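PDB 5MKC: cell wall surface anchor family protein (Jo),Cell wall surface anchor family protein (In) from Streptococcus pneumoniae, which probably joins two fragments of a pneumococcal pilus adhesin domain through a spontaneously formed isopeptide bond, serving as a tool for covalent protein association. Local coordinates for residues V162-D165 with R170-V173. Numbering follows the deposited sequence.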
loop_
_atom_site.group_PDB
_atom_site.type_symbol
_atom_site.label_atom_id
_atom_site.label_comp_id
_atom_site.label_asym_id
_atom_site.label_seq_id
_atom_site.Cartn_x
_atom_site.Cartn_y
_atom_site.Cartn_z
ATOM N N VAL A 162 -4.336 1.568 -11.837
ATOM C CA VAL A 162 -3.421 0.662 -11.152
ATOM C C VAL A 162 -2.577 -0.076 -12.204
ATOM O O VAL A 162 -3.121 -0.734 -13.088
ATOM C CB VAL A 162 -4.219 -0.374 -10.337
ATOM C CG1 VAL A 162 -3.315 -1.438 -9.694
ATOM C CG2 VAL A 162 -5.077 0.335 -9.303
ATOM N N LEU A 163 -1.256 0.059 -12.112
ATOM C CA LEU A 163 -0.341 -0.458 -13.121
ATOM C C LEU A 163 0.628 -1.440 -12.476
ATOM O O LEU A 163 0.920 -1.351 -11.278
ATOM C CB LEU A 163 0.437 0.683 -13.746
ATOM C CG LEU A 163 -0.423 1.865 -14.207
ATOM C CD1 LEU A 163 0.470 3.017 -14.610
ATOM C CD2 LEU A 163 -1.305 1.548 -15.395
ATOM N N TYR A 164 1.102 -2.396 -13.256
ATOM C CA TYR A 164 2.048 -3.397 -12.779
ATOM C C TYR A 164 2.972 -3.718 -13.919
ATOM O O TYR A 164 2.537 -3.780 -15.071
ATOM C CB TYR A 164 1.337 -4.701 -12.346
ATOM C CG TYR A 164 2.269 -5.714 -11.738
ATOM C CD1 TYR A 164 2.920 -5.445 -10.547
ATOM C CD2 TYR A 164 2.493 -6.947 -12.330
ATOM C CE1 TYR A 164 3.765 -6.382 -9.957
ATOM C CE2 TYR A 164 3.340 -7.889 -11.743
ATOM C CZ TYR A 164 3.971 -7.603 -10.570
ATOM O OH TYR A 164 4.831 -8.504 -9.979
ATOM N N ASP A 165 4.244 -3.929 -13.621
ATOM C CA ASP A 165 5.175 -4.500 -14.594
ATOM C C ASP A 165 5.706 -5.846 -14.034
ATOM O O ASP A 165 6.195 -5.885 -12.893
ATOM C CB ASP A 165 6.315 -3.510 -14.816
ATOM C CG ASP A 165 7.301 -3.998 -15.839
ATOM O OD1 ASP A 165 7.237 -3.582 -17.027
ATOM O OD2 ASP A 165 8.084 -4.883 -15.453
ATOM N N ARG A 170 6.424 -4.285 -9.620
ATOM C CA ARG A 170 6.148 -3.028 -8.956
ATOM C C ARG A 170 4.750 -2.532 -9.319
ATOM O O ARG A 170 4.401 -2.450 -10.497
ATOM C CB ARG A 170 7.190 -2.038 -9.420
ATOM C CG ARG A 170 7.059 -0.674 -8.828
ATOM C CD ARG A 170 8.259 0.160 -9.252
ATOM N NE ARG A 170 7.997 0.727 -10.560
ATOM C CZ ARG A 170 8.935 1.058 -11.432
ATOM N NH1 ARG A 170 10.212 0.871 -11.133
ATOM N NH2 ARG A 170 8.585 1.551 -12.609
ATOM N N ILE A 171 3.948 -2.235 -8.312
ATOM C CA ILE A 171 2.635 -1.657 -8.529
ATOM C C ILE A 171 2.770 -0.140 -8.497
ATOM O O ILE A 171 3.530 0.399 -7.683
ATOM C CB ILE A 171 1.653 -2.064 -7.408
ATOM C CG1 ILE A 171 1.441 -3.551 -7.383
ATOM C CG2 ILE A 171 0.310 -1.346 -7.588
ATOM C CD1 ILE A 171 0.756 -3.997 -6.093
ATOM N N ARG A 172 2.039 0.540 -9.372
ATOM C CA ARG A 172 1.893 1.996 -9.298
ATOM C C ARG A 172 0.428 2.361 -9.375
ATOM O O ARG A 172 -0.333 1.767 -10.130
ATOM C CB ARG A 172 2.659 2.714 -10.415
ATOM C CG ARG A 172 4.168 2.534 -10.313
ATOM C CD ARG A 172 4.889 2.888 -11.608
ATOM N NE ARG A 172 4.863 4.330 -11.733
ATOM C CZ ARG A 172 4.312 4.992 -12.748
ATOM N NH1 ARG A 172 3.796 4.337 -13.786
ATOM N NH2 ARG A 172 4.299 6.321 -12.721
ATOM N N VAL A 173 0.022 3.339 -8.579
ATOM C CA VAL A 173 -1.311 3.883 -8.674
ATOM C C VAL A 173 -1.139 5.334 -9.084
ATOM O O VAL A 173 -0.485 6.120 -8.381
ATOM C CB VAL A 173 -2.042 3.788 -7.304
ATOM C CG1 VAL A 173 -3.479 4.287 -7.402
ATOM C CG2 VAL A 173 -2.006 2.383 -6.756
#
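Leu163 and Arg172 form an antiparallel hydrogen-bonded pair: Leu163 N reaches Arg172 O at 2.8 Å, nearly straight at 165°, and Arg172 N returns to Leu163 O at 2.9 Å. Near the turn, the bond from Asp165 N to Arg170 O is weak. On the face carrying Leu163, its CD1 meets Arg172 NH1 at 3.7 Å; the bend at chi3 (73°) turns the guanidinium so that the approach is oblique. The face carrying Val162, Tyr164, Ile171 and Val173 is mainly apolar. Val162 CG1 lies beside Ile171 CG2 at 4.2 Å, the two side chains pointing the same way. With CG anti to the backbone N (chi1 -175°), the Tyr164 ring leans across the neighbouring strand, placing CD1 4.0 Å from Ile171 CG1 and 3.3 Å from Arg170 O. Phe126, Leu118 and Tyr188 pack against this side, while Ile171 and Val173 make backbone bonds to Asp110 and Ile108, tying the hairpin to strand 103-111. In the turn, Asp165 OD2 accepts a hydrogen bond from Glu168 N. The chemistry thus divides by face within the Ig-like domain: Ile171 and Val173 are buried, with Val162 and Tyr164 at the margin of the same apolar layer, whereas Leu163 joins the arginines and Asp165 on the more polar, more exposed face of a hairpin whose strand 161-165 is the sheet's edge within this chain.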